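Local atomic coordinates of short chain dehydrogenase (Mycobacterium smegmatis, PDB entry 3UCX), a protein that probably acts as an oxidoreductase of the short-chain dehydrogenase family, with the Rossmann-type fold that in relatives binds a nicotinamide cofactor. Residues Thr108-Glu111 and His112-Asp115; Gln129-Thr132 and Pro133-Glu136; Ala166-Ala169 and Met170-Leu174; Tyr192-Gly196 and Thr197-Tyr201. All blocks are in the same frame, centred on the assembly; numbering follows the deposited sequence.

Contact 1: Thr108-Glu111 and His112-Asp115; sequences TTFE and HMRD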
ATOM      1  N   THR A 108     -24.715   0.550  13.072  1.00 15.96           N
ATOM      2  CA  THR A 108     -24.546   1.901  12.589  1.00 15.87           C
ATOM      3  C   THR A 108     -25.704   2.245  11.658  1.00 16.19           C
ATOM      4  O   THR A 108     -25.993   1.497  10.723  1.00 16.38           O
ATOM      5  CB  THR A 108     -23.219   2.016  11.820  1.00 15.77           C
ATOM      6  OG1 THR A 108     -22.148   1.611  12.669  1.00 15.86           O
ATOM      7  CG2 THR A 108     -22.952   3.456  11.342  1.00 15.74           C
ATOM      8  N   THR A 109     -26.368   3.374  11.889  1.00 16.41           N
ATOM      9  CA  THR A 109     -27.456   3.772  11.010  1.00 17.56           C
ATOM     10  C   THR A 109     -26.938   4.293   9.660  1.00 17.99           C
ATOM     11  O   THR A 109     -25.892   4.939   9.598  1.00 17.83           O
ATOM     12  CB  THR A 109     -28.357   4.864  11.628  1.00 18.38           C
ATOM     13  OG1 THR A 109     -27.653   6.113  11.656  1.00 18.63           O
ATOM     14  CG2 THR A 109     -28.829   4.482  13.065  1.00 18.32           C
ATOM     15  N   PHE A 110     -27.679   4.025   8.593  1.00 19.02           N
ATOM     16  CA  PHE A 110     -27.288   4.524   7.275  1.00 20.37           C
ATOM     17  C   PHE A 110     -27.287   6.066   7.268  1.00 20.59           C
ATOM     18  O   PHE A 110     -26.417   6.686   6.678  1.00 19.11           O
ATOM     19  CB  PHE A 110     -28.193   3.952   6.166  1.00 21.74           C
ATOM     20  CG  PHE A 110     -27.925   2.498   5.838  1.00 23.69           C
ATOM     21  CD1 PHE A 110     -28.372   1.493   6.663  1.00 26.84           C
ATOM     22  CD2 PHE A 110     -27.247   2.136   4.702  1.00 25.55           C
ATOM     23  CE1 PHE A 110     -28.122   0.152   6.375  1.00 27.63           C
ATOM     24  CE2 PHE A 110     -27.005   0.804   4.395  1.00 25.81           C
ATOM     25  CZ  PHE A 110     -27.415  -0.188   5.239  1.00 26.20           C
ATOM     26  N   GLU A 111     -28.257   6.668   7.942  1.00 21.54           N
ATOM     27  CA  GLU A 111     -28.309   8.123   8.082  1.00 23.39           C
ATOM     28  C   GLU A 111     -27.001   8.682   8.657  1.00 21.72           C
ATOM     29  O   GLU A 111     -26.489   9.690   8.161  1.00 20.57           O
ATOM     30  CB  GLU A 111     -29.529   8.518   8.942  1.00 26.99           C
ATOM     31  CG  GLU A 111     -29.510   9.932   9.498  1.00 31.21           C
ATOM     32  CD  GLU A 111     -30.582  10.155  10.568  1.00 35.63           C
ATOM     33  OE1 GLU A 111     -31.764  10.185  10.192  1.00 38.01           O
ATOM     34  OE2 GLU A 111     -30.243  10.284  11.777  1.00 37.93           O
ATOM     35  N   HIS A 112     -26.443   8.029   9.679  1.00 20.47           N
ATOM     36  CA  HIS A 112     -25.170   8.481  10.263  1.00 20.14           C
ATOM     37  C   HIS A 112     -24.041   8.468   9.259  1.00 18.89           C
ATOM     38  O   HIS A 112     -23.228   9.396   9.202  1.00 17.88           O
ATOM     39  CB  HIS A 112     -24.792   7.614  11.466  1.00 21.78           C
ATOM     40  CG  HIS A 112     -23.400   7.863  11.984  1.00 23.62           C
ATOM     41  ND1 HIS A 112     -23.084   8.959  12.715  1.00 25.69           N
ATOM     42  CD2 HIS A 112     -22.214   7.135  11.833  1.00 25.00           C
ATOM     43  CE1 HIS A 112     -21.760   8.926  13.022  1.00 26.44           C
ATOM     44  NE2 HIS A 112     -21.234   7.810  12.485  1.00 25.44           N
ATOM     45  N   MET A 113     -23.945   7.381   8.496  1.00 17.64           N
ATOM     46  CA  MET A 113     -22.878   7.247   7.515  1.00 17.26           C
ATOM     47  C   MET A 113     -23.054   8.255   6.369  1.00 17.18           C
ATOM     48  O   MET A 113     -22.065   8.836   5.899  1.00 16.62           O
ATOM     49  CB  MET A 113     -22.815   5.817   7.021  1.00 17.34           C
ATOM     50  CG  MET A 113     -22.435   4.840   8.131  1.00 17.36           C
ATOM     51  SD  MET A 113     -22.184   3.153   7.562  1.00 17.79           S
ATOM     52  CE  MET A 113     -23.890   2.646   7.307  1.00 18.57           C
ATOM     53  N   ARG A 114     -24.292   8.470   5.922  1.00 17.56           N
ATOM     54  CA  ARG A 114     -24.549   9.517   4.898  1.00 18.22           C
ATOM     55  C   ARG A 114     -24.116  10.885   5.406  1.00 18.82           C
ATOM     56  O   ARG A 114     -23.514  11.645   4.660  1.00 18.34           O
ATOM     57  CB  ARG A 114     -26.010   9.569   4.469  1.00 18.94           C
ATOM     58  CG  ARG A 114     -26.512   8.294   3.817  1.00 19.41           C
ATOM     59  CD  ARG A 114     -27.903   8.461   3.218  1.00 20.46           C
ATOM     60  NE  ARG A 114     -28.431   7.174   2.798  1.00 20.79           N
ATOM     61  CZ  ARG A 114     -29.321   6.454   3.471  1.00 22.31           C
ATOM     62  NH1 ARG A 114     -29.846   6.917   4.601  1.00 22.28           N
ATOM     63  NH2 ARG A 114     -29.710   5.270   3.001  1.00 21.66           N
ATOM     64  N   ASP A 115     -24.435  11.195   6.668  1.00 19.69           N
ATOM     65  CA  ASP A 115     -24.046  12.467   7.285  1.00 21.00           C
ATOM     66  C   ASP A 115     -22.525  12.581   7.422  1.00 19.68           C
ATOM     67  O   ASP A 115     -21.973  13.662   7.196  1.00 19.24           O
ATOM     68  CB  ASP A 115     -24.665  12.637   8.676  1.00 22.95           C
ATOM     69  CG  ASP A 115     -26.159  12.877   8.652  1.00 26.71           C
ATOM     70  OD1 ASP A 115     -26.722  13.195   7.593  1.00 29.72           O
ATOM     71  OD2 ASP A 115     -26.788  12.747   9.739  1.00 30.11           O
TER

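Contact 2: Gln129-Thr132 and Pro133-Glu136; sequences QGFT and PALE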
ATOM      1  N   GLN A 129     -13.530  23.299  -4.070  1.00 13.67           N
ATOM      2  CA  GLN A 129     -14.065  23.817  -5.322  1.00 13.74           C
ATOM      3  C   GLN A 129     -14.340  25.314  -5.240  1.00 13.86           C
ATOM      4  O   GLN A 129     -13.994  26.071  -6.171  1.00 13.42           O
ATOM      5  CB  GLN A 129     -15.316  23.035  -5.733  1.00 14.38           C
ATOM      6  CG  GLN A 129     -14.960  21.600  -6.109  1.00 14.41           C
ATOM      7  CD  GLN A 129     -16.111  20.755  -6.629  1.00 15.69           C
ATOM      8  OE1 GLN A 129     -17.285  20.993  -6.295  1.00 16.88           O
ATOM      9  NE2 GLN A 129     -15.777  19.747  -7.447  1.00 15.81           N
ATOM     10  N   GLY A 130     -14.939  25.750  -4.124  1.00 13.36           N
ATOM     11  CA  GLY A 130     -15.206  27.158  -3.888  1.00 13.73           C
ATOM     12  C   GLY A 130     -13.965  28.022  -3.964  1.00 13.95           C
ATOM     13  O   GLY A 130     -13.996  29.130  -4.508  1.00 13.96           O
ATOM     14  N   PHE A 131     -12.872  27.507  -3.419  1.00 13.54           N
ATOM     15  CA  PHE A 131     -11.600  28.212  -3.439  1.00 14.03           C
ATOM     16  C   PHE A 131     -10.665  27.843  -4.587  1.00 13.06           C
ATOM     17  O   PHE A 131      -9.533  28.292  -4.617  1.00 13.34           O
ATOM     18  CB  PHE A 131     -10.918  28.050  -2.071  1.00 13.99           C
ATOM     19  CG  PHE A 131     -11.530  28.932  -1.003  1.00 14.71           C
ATOM     20  CD1 PHE A 131     -11.448  30.301  -1.096  1.00 15.32           C
ATOM     21  CD2 PHE A 131     -12.205  28.384   0.070  1.00 14.91           C
ATOM     22  CE1 PHE A 131     -12.000  31.120  -0.128  1.00 16.10           C
ATOM     23  CE2 PHE A 131     -12.755  29.185   1.049  1.00 15.02           C
ATOM     24  CZ  PHE A 131     -12.670  30.558   0.948  1.00 16.03           C
ATOM     25  N   THR A 132     -11.139  27.070  -5.560  1.00 13.13           N
ATOM     26  CA  THR A 132     -10.279  26.719  -6.687  1.00 12.93           C
ATOM     27  C   THR A 132      -9.837  27.959  -7.474  1.00 13.06           C
ATOM     28  O   THR A 132      -8.648  28.070  -7.809  1.00 13.12           O
ATOM     29  CB  THR A 132     -10.884  25.624  -7.581  1.00 13.16           C
ATOM     30  OG1 THR A 132     -10.861  24.371  -6.885  1.00 13.06           O
ATOM     31  CG2 THR A 132     -10.142  25.487  -8.940  1.00 13.24           C
ATOM     32  N   PRO A 133     -10.759  28.915  -7.738  1.00 13.22           N
ATOM     33  CA  PRO A 133     -10.304  30.079  -8.461  1.00 13.53           C
ATOM     34  C   PRO A 133      -9.186  30.856  -7.748  1.00 13.47           C
ATOM     35  O   PRO A 133      -8.197  31.273  -8.382  1.00 13.43           O
ATOM     36  CB  PRO A 133     -11.589  30.912  -8.616  1.00 13.92           C
ATOM     37  CG  PRO A 133     -12.665  29.891  -8.681  1.00 13.96           C
ATOM     38  CD  PRO A 133     -12.234  28.855  -7.679  1.00 13.55           C
ATOM     39  N   ALA A 134      -9.321  31.009  -6.439  1.00 13.37           N
ATOM     40  CA  ALA A 134      -8.294  31.653  -5.637  1.00 13.60           C
ATOM     41  C   ALA A 134      -6.990  30.869  -5.648  1.00 13.13           C
ATOM     42  O   ALA A 134      -5.936  31.438  -5.887  1.00 13.91           O
ATOM     43  CB  ALA A 134      -8.785  31.890  -4.216  1.00 13.32           C
ATOM     44  N   LEU A 135      -7.065  29.562  -5.441  1.00 13.04           N
ATOM     45  CA  LEU A 135      -5.878  28.706  -5.450  1.00 12.96           C
ATOM     46  C   LEU A 135      -5.198  28.612  -6.800  1.00 13.28           C
ATOM     47  O   LEU A 135      -3.971  28.455  -6.848  1.00 13.03           O
ATOM     48  CB  LEU A 135      -6.238  27.311  -4.950  1.00 12.61           C
ATOM     49  CG  LEU A 135      -6.637  27.266  -3.480  1.00 12.69           C
ATOM     50  CD1 LEU A 135      -7.258  25.909  -3.190  1.00 13.16           C
ATOM     51  CD2 LEU A 135      -5.456  27.557  -2.563  1.00 12.77           C
ATOM     52  N   GLU A 136      -5.956  28.749  -7.895  1.00 14.35           N
ATOM     53  CA  GLU A 136      -5.357  28.773  -9.235  1.00 15.74           C
ATOM     54  C   GLU A 136      -4.432  29.970  -9.361  1.00 15.84           C
ATOM     55  O   GLU A 136      -3.326  29.845  -9.897  1.00 16.29           O
ATOM     56  CB  GLU A 136      -6.386  28.862 -10.389  1.00 17.56           C
ATOM     57  CG  GLU A 136      -7.316  27.695 -10.535  1.00 20.01           C
ATOM     58  CD  GLU A 136      -8.261  27.814 -11.734  1.00 22.34           C
ATOM     59  OE1 GLU A 136      -8.118  28.750 -12.515  1.00 24.34           O
ATOM     60  OE2 GLU A 136      -9.162  26.970 -11.886  1.00 26.60           O
TER
HETATM   61  O   HOH W   1     -11.944  31.110  -5.008  1.00 11.79           O

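Contact 3: Ala166-Ala169 and Met170-Leu174; sequences ALLA and MSQTL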
ATOM      1  N   ALA A 166     -12.889   7.423   1.616  1.00 11.58           N
ATOM      2  CA  ALA A 166     -13.481   8.129   0.483  1.00 11.61           C
ATOM      3  C   ALA A 166     -12.786   9.504   0.329  1.00 11.55           C
ATOM      4  O   ALA A 166     -12.454   9.926  -0.792  1.00 11.93           O
ATOM      5  CB  ALA A 166     -15.000   8.293   0.668  1.00 11.44           C
ATOM      6  N   LEU A 167     -12.528  10.179   1.454  1.00 11.42           N
ATOM      7  CA  LEU A 167     -11.834  11.466   1.441  1.00 11.37           C
ATOM      8  C   LEU A 167     -10.413  11.346   0.890  1.00 11.19           C
ATOM      9  O   LEU A 167      -9.963  12.203   0.126  1.00 10.77           O
ATOM     10  CB  LEU A 167     -11.822  12.095   2.834  1.00 11.74           C
ATOM     11  CG  LEU A 167     -10.896  13.310   3.057  1.00 11.79           C
ATOM     12  CD1 LEU A 167     -11.289  14.534   2.212  1.00 11.84           C
ATOM     13  CD2 LEU A 167     -10.847  13.671   4.539  1.00 11.55           C
ATOM     14  N   LEU A 168      -9.690  10.306   1.306  1.00 10.48           N
ATOM     15  CA  LEU A 168      -8.314  10.072   0.844  1.00 10.57           C
ATOM     16  C   LEU A 168      -8.285   9.836  -0.670  1.00 10.59           C
ATOM     17  O   LEU A 168      -7.474  10.434  -1.408  1.00 10.23           O
ATOM     18  CB  LEU A 168      -7.671   8.906   1.600  1.00 10.93           C
ATOM     19  CG  LEU A 168      -6.214   8.574   1.247  1.00 11.40           C
ATOM     20  CD1 LEU A 168      -5.305   9.799   1.414  1.00 11.80           C
ATOM     21  CD2 LEU A 168      -5.720   7.342   2.025  1.00 12.14           C
ATOM     22  N   ALA A 169      -9.209   9.006  -1.133  1.00 10.50           N
ATOM     23  CA  ALA A 169      -9.323   8.703  -2.554  1.00 11.20           C
ATOM     24  C   ALA A 169      -9.610  10.010  -3.342  1.00 10.95           C
ATOM     25  O   ALA A 169      -8.936  10.323  -4.319  1.00 11.26           O
ATOM     26  CB  ALA A 169     -10.419   7.679  -2.790  1.00 10.91           C
ATOM     27  N   MET A 170     -10.577  10.785  -2.867  1.00 11.48           N
ATOM     28  CA  MET A 170     -10.910  12.069  -3.474  1.00 11.89           C
ATOM     29  C   MET A 170      -9.713  13.025  -3.490  1.00 11.80           C
ATOM     30  O   MET A 170      -9.483  13.748  -4.495  1.00 11.60           O
ATOM     31  CB  MET A 170     -12.060  12.714  -2.717  1.00 12.76           C
ATOM     32  CG  MET A 170     -12.578  13.996  -3.346  1.00 13.49           C
ATOM     33  SD  MET A 170     -13.796  14.769  -2.286  1.00 15.59           S
ATOM     34  CE  MET A 170     -12.781  15.542  -1.038  1.00 14.86           C
ATOM     35  N   SER A 171      -8.969  13.057  -2.378  1.00 10.63           N
ATOM     36  CA  SER A 171      -7.809  13.923  -2.265  1.00 10.64           C
ATOM     37  C   SER A 171      -6.751  13.576  -3.302  1.00 10.48           C
ATOM     38  O   SER A 171      -6.068  14.455  -3.857  1.00  9.97           O
ATOM     39  CB  SER A 171      -7.218  13.831  -0.851  1.00 10.71           C
ATOM     40  OG  SER A 171      -8.179  14.229   0.139  1.00 11.02           O
ATOM     41  N   GLN A 172      -6.590  12.288  -3.534  1.00 10.26           N
ATOM     42  CA  GLN A 172      -5.638  11.797  -4.499  1.00 11.14           C
ATOM     43  C   GLN A 172      -6.029  12.175  -5.943  1.00 10.84           C
ATOM     44  O   GLN A 172      -5.209  12.704  -6.695  1.00 10.77           O
ATOM     45  CB  GLN A 172      -5.479  10.286  -4.342  1.00 11.67           C
ATOM     46  CG  GLN A 172      -4.704   9.912  -3.063  1.00 11.89           C
ATOM     47  CD  GLN A 172      -4.670   8.434  -2.803  1.00 13.21           C
ATOM     48  OE1 GLN A 172      -5.497   7.687  -3.333  1.00 13.86           O
ATOM     49  NE2 GLN A 172      -3.699   7.978  -1.970  1.00 12.79           N
ATOM     50  N   THR A 173      -7.278  11.929  -6.314  1.00 11.06           N
ATOM     51  CA  THR A 173      -7.774  12.355  -7.628  1.00 11.29           C
ATOM     52  C   THR A 173      -7.656  13.892  -7.800  1.00 11.19           C
ATOM     53  O   THR A 173      -7.287  14.384  -8.885  1.00 10.85           O
ATOM     54  CB  THR A 173      -9.239  11.939  -7.822  1.00 11.75           C
ATOM     55  OG1 THR A 173      -9.359  10.504  -7.680  1.00 12.37           O
ATOM     56  CG2 THR A 173      -9.756  12.367  -9.241  1.00 12.43           C
ATOM     57  N   LEU A 174      -7.938  14.634  -6.725  1.00 11.31           N
ATOM     58  CA  LEU A 174      -7.858  16.094  -6.778  1.00 11.57           C
ATOM     59  C   LEU A 174      -6.438  16.558  -7.027  1.00 11.41           C
ATOM     60  O   LEU A 174      -6.233  17.597  -7.677  1.00 11.98           O
ATOM     61  CB  LEU A 174      -8.448  16.767  -5.532  1.00 11.58           C
ATOM     62  CG  LEU A 174      -9.987  16.789  -5.428  1.00 12.01           C
ATOM     63  CD1 LEU A 174     -10.455  17.308  -4.056  1.00 12.21           C
ATOM     64  CD2 LEU A 174     -10.597  17.654  -6.564  1.00 11.97           C
TER

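Contact 4: Tyr192-Gly196 and Thr197-Tyr201; sequences YIWGG and TLKSY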
ATOM      1  N   TYR A 192      -4.386   9.397  17.494  1.00 17.81           N
ATOM      2  CA  TYR A 192      -4.740  10.215  18.642  1.00 18.86           C
ATOM      3  C   TYR A 192      -3.834  11.419  18.675  1.00 18.12           C
ATOM      4  O   TYR A 192      -2.652  11.331  18.326  1.00 18.60           O
ATOM      5  CB  TYR A 192      -4.528   9.445  19.936  1.00 21.25           C
ATOM      6  CG  TYR A 192      -5.599   8.466  20.263  1.00 23.45           C
ATOM      7  CD1 TYR A 192      -6.873   8.899  20.617  1.00 25.79           C
ATOM      8  CD2 TYR A 192      -5.340   7.113  20.267  1.00 25.84           C
ATOM      9  CE1 TYR A 192      -7.870   7.994  20.953  1.00 27.51           C
ATOM     10  CE2 TYR A 192      -6.326   6.199  20.587  1.00 27.30           C
ATOM     11  CZ  TYR A 192      -7.583   6.644  20.934  1.00 28.43           C
ATOM     12  OH  TYR A 192      -8.549   5.718  21.273  1.00 30.98           O
ATOM     13  N   ILE A 193      -4.373  12.544  19.112  1.00 17.32           N
ATOM     14  CA  ILE A 193      -3.609  13.760  19.171  1.00 17.01           C
ATOM     15  C   ILE A 193      -3.653  14.315  20.593  1.00 17.81           C
ATOM     16  O   ILE A 193      -4.701  14.739  21.053  1.00 17.44           O
ATOM     17  CB  ILE A 193      -4.113  14.827  18.188  1.00 16.29           C
ATOM     18  CG1 ILE A 193      -4.229  14.277  16.756  1.00 15.96           C
ATOM     19  CG2 ILE A 193      -3.154  16.009  18.195  1.00 17.26           C
ATOM     20  CD1 ILE A 193      -4.774  15.295  15.751  1.00 15.87           C
ATOM     21  N   TRP A 194      -2.496  14.340  21.245  1.00 18.44           N
ATOM     22  CA  TRP A 194      -2.426  14.713  22.648  1.00 19.66           C
ATOM     23  C   TRP A 194      -2.480  16.185  22.836  1.00 20.08           C
ATOM     24  O   TRP A 194      -1.762  16.944  22.189  1.00 19.49           O
ATOM     25  CB  TRP A 194      -1.170  14.135  23.301  1.00 20.42           C
ATOM     26  CG  TRP A 194      -1.097  14.368  24.789  1.00 21.56           C
ATOM     27  CD1 TRP A 194      -0.163  15.125  25.484  1.00 22.83           C
ATOM     28  CD2 TRP A 194      -1.989  13.814  25.813  1.00 21.90           C
ATOM     29  NE1 TRP A 194      -0.418  15.105  26.842  1.00 23.53           N
ATOM     30  CE2 TRP A 194      -1.493  14.311  27.104  1.00 23.41           C
ATOM     31  CE3 TRP A 194      -3.103  12.987  25.792  1.00 21.89           C
ATOM     32  CZ2 TRP A 194      -2.123  13.999  28.303  1.00 23.97           C
ATOM     33  CZ3 TRP A 194      -3.722  12.666  27.012  1.00 23.09           C
ATOM     34  CH2 TRP A 194      -3.238  13.160  28.234  1.00 23.95           C
ATOM     35  N   GLY A 195      -3.331  16.581  23.777  1.00 21.89           N
ATOM     36  CA  GLY A 195      -3.487  17.949  24.202  1.00 22.68           C
ATOM     37  C   GLY A 195      -4.581  17.999  25.254  1.00 23.88           C
ATOM     38  O   GLY A 195      -5.012  16.956  25.767  1.00 23.32           O
ATOM     39  N   GLY A 196      -5.043  19.206  25.563  1.00 24.00           N
ATOM     40  CA  GLY A 196      -6.033  19.403  26.635  1.00 24.44           C
ATOM     41  C   GLY A 196      -7.315  18.652  26.364  1.00 24.59           C
ATOM     42  O   GLY A 196      -7.859  18.017  27.258  1.00 24.78           O
ATOM     43  N   THR A 197      -7.781  18.675  25.112  1.00 24.74           N
ATOM     44  CA  THR A 197      -9.028  17.993  24.756  1.00 24.42           C
ATOM     45  C   THR A 197      -8.965  16.469  24.918  1.00 24.31           C
ATOM     46  O   THR A 197      -9.875  15.857  25.493  1.00 24.68           O
ATOM     47  CB  THR A 197      -9.440  18.313  23.310  1.00 24.86           C
ATOM     48  OG1 THR A 197      -9.616  19.727  23.161  1.00 26.10           O
ATOM     49  CG2 THR A 197     -10.733  17.599  22.935  1.00 25.46           C
ATOM     50  N   LEU A 198      -7.915  15.846  24.390  1.00 22.83           N
ATOM     51  CA  LEU A 198      -7.770  14.401  24.523  1.00 22.88           C
ATOM     52  C   LEU A 198      -7.534  13.992  25.983  1.00 23.62           C
ATOM     53  O   LEU A 198      -8.007  12.953  26.411  1.00 23.44           O
ATOM     54  CB  LEU A 198      -6.635  13.868  23.649  1.00 21.79           C
ATOM     55  CG  LEU A 198      -6.534  12.338  23.622  1.00 22.03           C
ATOM     56  CD1 LEU A 198      -7.825  11.690  23.102  1.00 21.69           C
ATOM     57  CD2 LEU A 198      -5.329  11.884  22.803  1.00 21.36           C
ATOM     58  N   LYS A 199      -6.806  14.808  26.728  1.00 24.60           N
ATOM     59  CA  LYS A 199      -6.601  14.547  28.151  1.00 26.88           C
ATOM     60  C   LYS A 199      -7.931  14.473  28.921  1.00 28.28           C
ATOM     61  O   LYS A 199      -8.137  13.530  29.693  1.00 26.71           O
ATOM     62  CB  LYS A 199      -5.690  15.586  28.772  1.00 27.96           C
ATOM     63  CG  LYS A 199      -5.449  15.333  30.262  1.00 30.11           C
ATOM     64  CD  LYS A 199      -4.258  16.103  30.787  1.00 31.94           C
ATOM     65  CE  LYS A 199      -4.138  15.947  32.299  1.00 34.01           C
ATOM     66  NZ  LYS A 199      -2.702  15.990  32.711  1.00 36.88           N
ATOM     67  N   SER A 200      -8.843  15.427  28.679  1.00 30.27           N
ATOM     68  CA  SER A 200     -10.158  15.422  29.364  1.00 32.31           C
ATOM     69  C   SER A 200     -10.919  14.170  29.015  1.00 32.27           C
ATOM     70  O   SER A 200     -11.645  13.614  29.837  1.00 32.27           O
ATOM     71  CB  SER A 200     -11.035  16.617  28.976  1.00 32.77           C
ATOM     72  OG  SER A 200     -10.340  17.821  29.126  1.00 35.00           O
ATOM     73  N   TYR A 201     -10.775  13.750  27.769  1.00 31.42           N
ATOM     74  CA  TYR A 201     -11.424  12.556  27.301  1.00 31.97           C
ATOM     75  C   TYR A 201     -10.854  11.323  27.987  1.00 31.33           C
ATOM     76  O   TYR A 201     -11.607  10.448  28.437  1.00 31.89           O
ATOM     77  CB  TYR A 201     -11.268  12.434  25.795  1.00 33.03           C
ATOM     78  CG  TYR A 201     -11.835  11.163  25.268  1.00 35.55           C
ATOM     79  CD1 TYR A 201     -13.201  10.931  25.295  1.00 37.83           C
ATOM     80  CD2 TYR A 201     -11.006  10.175  24.756  1.00 37.36           C
ATOM     81  CE1 TYR A 201     -13.727   9.746  24.808  1.00 38.95           C
ATOM     82  CE2 TYR A 201     -11.520   8.997  24.266  1.00 38.82           C
ATOM     83  CZ  TYR A 201     -12.881   8.792  24.298  1.00 39.52           C
ATOM     84  OH  TYR A 201     -13.370   7.609  23.817  1.00 42.95           O
TER
HETATM   85  O   HOH W   2      -6.106  16.940  22.207  1.00 21.81           O

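Contact 1: Thr108-Glu111 and His112-Asp115
Thr-109 caps the start of helix 110-130 with its hydroxyl. OG1 accepts from His-112 N at 3.0 Å, with an N-H...O angle of 151°. The chi1 of 72° sets OG1 between the backbone N and the carbonyl carbon, within range of that first-turn N-H. The two side chains cross at about a right angle, and OG1 also lies close to His-112 CB. Thr-108 CG2 meets Met-113 CG at 3.5 Å and lies obliquely by the imidazole of His-112, 3.8 Å from CD2. Thr-108 OG1 is used elsewhere, on Pro-104 O. Met-113 bends at its last torsion and brings CE over one face of the Phe-110 ring, 4.2 Å above the plane and offset toward the rim. Arg-114 runs extended back along the helix. One face of its guanidinium lies against Phe-110 CB, which is 3.7 Å from NH1. Glu-111 and Asp-115 lie side by side and point the same way, with Glu-111 OE2 and Asp-115 OD2 4.7 Å apart. Arg-114 NH2 forms a salt bridge with Glu-118 of the second subunit, and Phe-110 a cation-pi contact with Arg-126 of that subunit. These partners lie on its helix 110-130, consistent with the helix-packed dimer interface of short-chain dehydrogenases. The two neighbouring acids would be expected to disfavour each other's charge mildly; the nearby helix N-terminus would probably offset part of this.

Contact 2: Gln129-Thr132 and Pro133-Glu136
Phe-131 O accepts a nearly straight bond from Leu-135 N, 2.9 Å long with an angle of 169°. Glu-136 N reaches Thr-132 O at 2.8 Å. These two direct backbone bonds start the new helix. Water 1 bridges the break before it. It donates to Gly-130 O at 2.9 Å and accepts from Ala-134 N at 3.0 Å. Pro-133 has no N-H to offer, and its CD lies 3.6 Å from Gln-129 O. Phe-131 leaves helical geometry after helix 110-130 and is also the N-cap of helix 132-138. With this break, the helical connection between strands 91-94 and 141-145 of the Rossmann-type fold ends in a short second helix. The apolar contacts are looser. Ala-134 CB sits at the edge of the Phe-131 ring, near its plane, 4.4 Å from CD1. Leu-135 CD1 approaches Phe-131 CB. The ring itself is buried against Leu-78, Val-79 and Thr-82 of helix 72-85 and Val-92 of strand 91-94. Thr-132 CG2, opposite the backbone N across the chi1 bond, makes a van der Waals touch on Glu-136 OE2 at 3.4 Å. As for the polar ends, that carboxylate is held by a salt bridge to Lys-181, and Thr-132 OG1 is bonded to Ile-128 O.

Contact 3: Ala166-Ala169 and Met170-Leu174
Leu-167 O is gripped twice by Ser-171. The hydroxyl OG donates to it at 2.7 Å, and the backbone N at 2.8 Å. The two donors come from opposite faces of the carbonyl plane: OG stands 38° out of it, while N is tilted by 25°. The chi1 of -60° turns OG away from its own carbonyl carbon, which puts it within bonding distance of Leu-167 O. The same OG is also bonded to Asn-144 ND2 of strand 141-145, which ties the helix to the sheet. With the helix carbonyl on one hand and the asparagine amide on the other, this buried polar atom is satisfied. Leu-167 and Met-170 make the apolar contact. Their side chains cross obliquely, and CE of Met-170 meets CD1 of Leu-167 at 3.7 Å. Met-170 runs extended as far as SD and bends there, which brings CE back toward the leucine. The Leu-167 methyl CD1 also lies 3.7 Å from Ser-171 OG. The amide of Gln-172 slants past Leu-168, with NE2 4.1 Å from Leu-168 CG. Regular helical bonds complete the turn, such as Met-170 N to Ala-166 O at 2.9 Å. Ala-169 packs on Ser-165 and Met-170 on Phe-105, both of the second subunit. Helix 158-179 is the crossover between parallel strands 141-145 and 184-190, a beta-alpha-beta unit of the Rossmann-type fold.

Contact 4: Tyr192-Gly196 and Thr197-Tyr201
Leu-198 N reaches Ile-193 O through water 2, which accepts from Leu-198 N at 3.0 Å and donates to Ile-193 O at 2.9 Å. The water thus joins the first turn of helix 196-208 to the loop before it. Gly-195 stands at the N-cap, and its carbonyl O accepts from Lys-199 N at 3.0 Å. Gly-196 O has two donors, both from Ser-200. Backbone N and hydroxyl OG each lie 3.1 Å from it and arrive from opposite faces of its plane. Trp-194 reaches over this turn with its indole. CH2 touches Lys-199 CB at 3.5 Å, and the lysine chain runs on past CZ2. Leu-198 CD2 comes to the indole edge near its plane, 3.9 Å from CE3. The same methyl meets Tyr-192 CB at 3.8 Å. Trp-194 NE1 bonds to a pentaethylene glycol, probably from the crystallisation liquor, and the ring meets Tyr-217 edge-to-face. This is a loop-to-helix junction following strand 184-190, in the region that borders the substrate pocket in many short-chain dehydrogenases.

Contact 3 is the buried one, in the middle of helix 158-179, and contact 4 is at the surface. Contacts 1 and 2 are partly buried. They sit at the start and end of helix 110-130, their centres about 30 Å apart. Contacts 1 to 3 all touch the second subunit: contact 1 with charged and aromatic groups, contact 2 through Gln-129 alone, contact 3 with mixed small, apolar and polar side chains. Contact 3 also reaches a third subunit. No other chain touches contact 4. Helix starts occur in contacts 1, 2 and 4: a threonine hydroxyl caps the first, whereas water bridges serve the other two. Serine hydroxyls double the backbone bond in contacts 3 and 4, one buried and the other exposed.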